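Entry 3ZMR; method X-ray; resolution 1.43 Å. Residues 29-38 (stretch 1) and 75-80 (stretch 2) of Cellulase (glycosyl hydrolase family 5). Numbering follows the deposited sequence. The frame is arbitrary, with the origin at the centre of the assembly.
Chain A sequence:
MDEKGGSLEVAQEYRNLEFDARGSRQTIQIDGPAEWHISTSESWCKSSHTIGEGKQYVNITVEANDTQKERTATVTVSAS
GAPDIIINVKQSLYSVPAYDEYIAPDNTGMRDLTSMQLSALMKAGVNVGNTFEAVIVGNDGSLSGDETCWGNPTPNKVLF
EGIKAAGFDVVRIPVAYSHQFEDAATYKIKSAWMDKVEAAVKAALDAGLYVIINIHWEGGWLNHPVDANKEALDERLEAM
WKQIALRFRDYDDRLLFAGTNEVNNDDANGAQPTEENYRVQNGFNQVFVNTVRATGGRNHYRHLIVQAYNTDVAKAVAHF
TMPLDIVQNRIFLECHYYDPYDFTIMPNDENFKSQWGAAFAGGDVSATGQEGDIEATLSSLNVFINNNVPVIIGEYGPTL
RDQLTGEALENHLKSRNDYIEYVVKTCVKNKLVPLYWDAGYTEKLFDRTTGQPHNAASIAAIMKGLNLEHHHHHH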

ATOM      1  N   GLN A  29      26.208  28.368   7.467  1.00 13.13           N
ATOM      2  CA  GLN A  29      26.406  29.808   7.356  1.00 13.94           C
ATOM      3  C   GLN A  29      27.637  30.116   6.518  1.00 13.83           C
ATOM      4  O   GLN A  29      28.712  29.579   6.746  1.00 17.39           O
ATOM      5  CB  GLN A  29      26.480  30.474   8.739  1.00 15.94           C
ATOM      6  CG  GLN A  29      26.393  31.997   8.713  1.00 16.93           C
ATOM      7  CD  GLN A  29      26.360  32.609  10.099  1.00 22.05           C
ATOM      8  OE1 GLN A  29      27.225  32.332  10.936  1.00 23.46           O
ATOM      9  NE2 GLN A  29      25.380  33.455  10.351  1.00 20.64           N
ATOM     10  N   ILE A  30      27.448  31.011   5.564  1.00 14.62           N
ATOM     11  CA  ILE A  30      28.510  31.557   4.720  1.00 14.72           C
ATOM     12  C   ILE A  30      28.785  33.002   5.180  1.00 16.04           C
ATOM     13  O   ILE A  30      27.884  33.817   5.226  1.00 19.03           O
ATOM     14  CB  ILE A  30      28.089  31.587   3.232  1.00 18.14           C
ATOM     15  CG1 ILE A  30      27.615  30.206   2.752  1.00 21.45           C
ATOM     16  CG2 ILE A  30      29.216  32.150   2.363  1.00 20.00           C
ATOM     17  CD1 ILE A  30      28.548  29.048   3.071  1.00 24.06           C
ATOM     18  N   ASP A  31      30.026  33.306   5.549  1.00 20.20           N
ATOM     19  CA  ASP A  31      30.415  34.661   5.958  1.00 19.60           C
ATOM     20  C   ASP A  31      31.262  35.265   4.844  1.00 21.52           C
ATOM     21  O   ASP A  31      32.490  35.208   4.868  1.00 22.72           O
ATOM     22  CB  ASP A  31      31.182  34.600   7.281  1.00 24.48           C
ATOM     23  CG  ASP A  31      31.369  35.963   7.937  1.00 46.44           C
ATOM     24  OD1 ASP A  31      30.972  36.991   7.365  1.00 29.52           O
ATOM     25  OD2 ASP A  31      31.927  36.005   9.052  1.00 40.53           O
ATOM     26  N   GLY A  32      30.590  35.860   3.869  1.00 22.70           N
ATOM     27  CA  GLY A  32      31.266  36.305   2.650  1.00 23.54           C
ATOM     28  C   GLY A  32      31.189  37.784   2.308  1.00 24.97           C
ATOM     29  O   GLY A  32      30.583  38.576   3.019  1.00 24.00           O
ATOM     30  N   PRO A  33      31.805  38.168   1.186  1.00 26.95           N
ATOM     31  CA  PRO A  33      31.843  39.575   0.756  1.00 19.77           C
ATOM     32  C   PRO A  33      30.570  40.006   0.052  1.00 19.30           C
ATOM     33  O   PRO A  33      29.549  39.316   0.149  1.00 22.59           O
ATOM     34  CB  PRO A  33      33.051  39.608  -0.182  1.00 31.32           C
ATOM     35  CG  PRO A  33      33.096  38.234  -0.760  1.00 28.68           C
ATOM     36  CD  PRO A  33      32.616  37.301   0.312  1.00 25.99           C
ATOM     37  N   ALA A  34      30.645  41.138  -0.646  1.00 30.85           N
ATOM     38  CA  ALA A  34      29.494  41.738  -1.333  1.00 29.93           C
ATOM     39  C   ALA A  34      28.831  40.785  -2.315  1.00 22.69           C
ATOM     40  O   ALA A  34      27.601  40.856  -2.539  1.00 30.90           O
ATOM     41  CB  ALA A  34      29.908  43.020  -2.050  1.00 31.06           C
ATOM     42  N   GLU A  35      29.649  39.907  -2.896  1.00 25.55           N
ATOM     43  CA  GLU A  35      29.166  38.901  -3.832  1.00 23.50           C
ATOM     44  C   GLU A  35      29.948  37.590  -3.706  1.00 21.02           C
ATOM     45  O   GLU A  35      31.181  37.573  -3.702  1.00 25.75           O
ATOM     46  CB  GLU A  35      29.277  39.423  -5.265  1.00 26.63           C
ATOM     47  CG  GLU A  35      28.669  38.516  -6.320  1.00 30.26           C
ATOM     48  CD  GLU A  35      28.782  39.126  -7.700  1.00 65.55           C
ATOM     49  OE1 GLU A  35      29.315  40.254  -7.815  1.00 93.66           O
ATOM     50  OE2 GLU A  35      28.355  38.470  -8.667  1.00 45.51           O
ATOM     51  N   TRP A  36      29.220  36.493  -3.596  1.00 16.15           N
ATOM     52  CA  TRP A  36      29.815  35.163  -3.665  1.00 21.21           C
ATOM     53  C   TRP A  36      28.869  34.209  -4.362  1.00 15.99           C
ATOM     54  O   TRP A  36      27.708  34.536  -4.641  1.00 16.65           O
ATOM     55  CB  TRP A  36      30.237  34.662  -2.282  1.00 17.99           C
ATOM     56  CG  TRP A  36      29.175  34.836  -1.185  1.00 18.99           C
ATOM     57  CD1 TRP A  36      29.156  35.823  -0.234  1.00 20.51           C
ATOM     58  CD2 TRP A  36      28.021  34.020  -0.916  1.00 16.80           C
ATOM     59  NE1 TRP A  36      28.093  35.684   0.593  1.00 19.09           N
ATOM     60  CE2 TRP A  36      27.374  34.589   0.216  1.00 15.89           C
ATOM     61  CE3 TRP A  36      27.471  32.870  -1.502  1.00 17.63           C
ATOM     62  CZ2 TRP A  36      26.207  34.053   0.760  1.00 18.69           C
ATOM     63  CZ3 TRP A  36      26.290  32.352  -0.969  1.00 22.62           C
ATOM     64  CH2 TRP A  36      25.678  32.941   0.159  1.00 24.06           C
ATOM     65  N   HIS A  37      29.383  33.029  -4.665  1.00 17.36           N
ATOM     66  CA  HIS A  37      28.681  32.043  -5.473  1.00 16.65           C
ATOM     67  C   HIS A  37      28.842  30.640  -4.889  1.00 17.86           C
ATOM     68  O   HIS A  37      29.836  30.334  -4.245  1.00 20.47           O
ATOM     69  CB  HIS A  37      29.227  32.037  -6.892  1.00 17.94           C
ATOM     70  CG  HIS A  37      29.095  33.350  -7.602  1.00 25.09           C
ATOM     71  ND1 HIS A  37      28.039  33.636  -8.435  1.00 24.20           N
ATOM     72  CD2 HIS A  37      29.899  34.446  -7.621  1.00 26.95           C
ATOM     73  CE1 HIS A  37      28.199  34.851  -8.940  1.00 26.94           C
ATOM     74  NE2 HIS A  37      29.317  35.361  -8.459  1.00 29.23           N
ATOM     75  N   ILE A  38      27.824  29.821  -5.100  1.00 14.60           N
ATOM     76  CA  ILE A  38      27.836  28.402  -4.724  1.00 15.75           C
ATOM     77  C   ILE A  38      27.380  27.483  -5.869  1.00 17.79           C
ATOM     78  O   ILE A  38      26.398  27.737  -6.528  1.00 19.13           O
ATOM     79  CB  ILE A  38      26.916  28.153  -3.513  1.00 16.53           C
ATOM     80  CG1 ILE A  38      27.438  28.928  -2.302  1.00 17.50           C
ATOM     81  CG2 ILE A  38      26.853  26.648  -3.184  1.00 23.44           C
ATOM     82  CD1 ILE A  38      26.555  28.793  -1.066  1.00 19.67           C
ATOM     83  N   VAL A  75      30.536  20.890  -2.304  1.00 15.63           N
ATOM     84  CA  VAL A  75      29.878  22.186  -2.446  1.00 17.68           C
ATOM     85  C   VAL A  75      30.999  23.225  -2.466  1.00 15.48           C
ATOM     86  O   VAL A  75      31.815  23.311  -1.527  1.00 16.60           O
ATOM     87  CB  VAL A  75      28.916  22.457  -1.263  1.00 15.90           C
ATOM     88  CG1 VAL A  75      28.282  23.836  -1.385  1.00 21.40           C
ATOM     89  CG2 VAL A  75      27.820  21.384  -1.206  1.00 19.30           C
ATOM     90  N   THR A  76      31.036  24.003  -3.543  1.00 16.01           N
ATOM     91  CA  THR A  76      32.093  24.982  -3.758  1.00 17.41           C
ATOM     92  C   THR A  76      31.564  26.383  -3.601  1.00 16.13           C
ATOM     93  O   THR A  76      30.642  26.798  -4.318  1.00 16.43           O
ATOM     94  CB  THR A  76      32.689  24.802  -5.159  1.00 18.53           C
ATOM     95  OG1 THR A  76      33.313  23.521  -5.209  1.00 22.10           O
ATOM     96  CG2 THR A  76      33.751  25.879  -5.488  1.00 22.29           C
ATOM     97  N   VAL A  77      32.134  27.082  -2.628  1.00 16.03           N
ATOM     98  CA  VAL A  77      31.818  28.499  -2.383  1.00 15.88           C
ATOM     99  C   VAL A  77      32.960  29.349  -2.944  1.00 17.82           C
ATOM    100  O   VAL A  77      34.125  29.117  -2.633  1.00 18.86           O
ATOM    101  CB  VAL A  77      31.642  28.791  -0.882  1.00 18.62           C
ATOM    102  CG1 VAL A  77      31.044  30.168  -0.683  1.00 20.34           C
ATOM    103  CG2 VAL A  77      30.775  27.704  -0.212  1.00 20.66           C
ATOM    104  N   SER A  78      32.619  30.350  -3.756  1.00 17.88           N
ATOM    105  CA  SER A  78      33.645  31.147  -4.413  1.00 23.53           C
ATOM    106  C   SER A  78      33.332  32.634  -4.409  1.00 25.83           C
ATOM    107  O   SER A  78      32.178  33.040  -4.314  1.00 21.60           O
ATOM    108  CB  SER A  78      33.840  30.654  -5.841  1.00 31.75           C
ATOM    109  OG  SER A  78      32.666  30.789  -6.599  1.00 26.86           O
ATOM    110  N   ALA A  79      34.382  33.434  -4.517  1.00 21.44           N
ATOM    111  CA  ALA A  79      34.244  34.885  -4.586  1.00 20.82           C
ATOM    112  C   ALA A  79      35.465  35.425  -5.316  1.00 26.54           C
ATOM    113  O   ALA A  79      36.545  34.841  -5.259  1.00 33.95           O
ATOM    114  CB  ALA A  79      34.142  35.480  -3.196  1.00 31.42           C
ATOM    115  N   SER A  80      35.272  36.550  -5.987  1.00 27.03           N
ATOM    116  CA  SER A  80      36.306  37.175  -6.783  1.00 33.80           C
ATOM    117  C   SER A  80      37.506  37.512  -5.921  1.00 37.19           C
ATOM    118  O   SER A  80      37.366  38.085  -4.841  1.00 33.97           O
ATOM    119  CB  SER A  80      35.746  38.424  -7.427  1.00 44.46           C
ATOM    120  OG  SER A  80      34.825  38.083  -8.439  1.00100.47           O
TER
HETATM  121  O   HOH W   1      32.818  37.492  -6.357  1.00 88.73           O

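The two stretches are joined most firmly by a reciprocal pair of backbone hydrogen bonds between His37 and Ser78. His37 N donates to Ser78 O at 2.8 Å, and Ser78 N donates to His37 O at the same distance of 2.8 Å, with N-H...O angles of 151° and 161°. Each residue thus offers both its amide and its carbonyl to the other, the closed ring of a hydrogen-bonded antiparallel pair. The strands 36-38 and 75-78 run accordingly in nearly opposite directions, with 169° between their N-to-C directions and a closest approach of 4.7 Å between their axes. The next pair along, Ile38 with Val77, is of the non-hydrogen-bonded kind; its CA atoms lie 4.6 Å apart, closer than the 5.2 Å between the CA atoms of His37 and Ser78, as is usual when wide and narrow pairs alternate.

Weaker CA-H...O contacts supplement these bonds. Val77 CA lies 3.3 Å from His37 O, so this carbonyl receives both the amide of Ser78 and the CA-H of Val77. A little farther along, Ile38 CA approaches Thr76 O at 3.3 Å, with an angle of 156° at the hydrogen. The slightly acidic CA-H groups of the narrow pair are therefore turned to carbonyl oxygens of the facing strand.

Beyond the paired strands, a water bridges the backbones. It donates to Glu35 O at 3.1 Å and accepts from Ser80 N at 2.7 Å, extending the polar link between the two stretches past the last direct hydrogen bonds. The side chain of Glu35 also makes a weak hydrogen bond within its own stretch, His37 NE2 donating to Glu35 OE2 at 3.3 Å with an angle of only 126°.

The side chains of the two bridge pairs emerge on opposite faces of the sheet. On one face, His37 and Ser78 sit side by side, with His37 CB 3.7 Å from Ser78 OG; their backbones, rather than their polar side-chain groups, supply the hydrogen bonds that join them. The other face carries Ile38 and Val77 and is apolar. Here Ile38 CG1 meets Val77 CG2 at 4.1 Å, while Ile38 CG2 reaches Val75 CG1 at 3.6 Å, so the branched side chain of Ile38 touches two valines two residues apart on the neighbouring strand. Ile30, from the earlier strand of the first stretch, also packs against Val77, with Ile30 CG2 4.1 Å from Val77 CG1. These four aliphatic residues are buried, and their contacts are purely van der Waals.

A second small apolar cluster forms around Ala79. Its methyl group receives the ring of Pro33, with Pro33 CG 3.8 Å from Ala79 CB, and lies 4.1 Å from Trp36 CB. The Trp36 side chain then leads away from the second stretch, and its indole nitrogen is hydrogen-bonded elsewhere in the structure. Together, the contacts bury 389 Å² summed over both stretches.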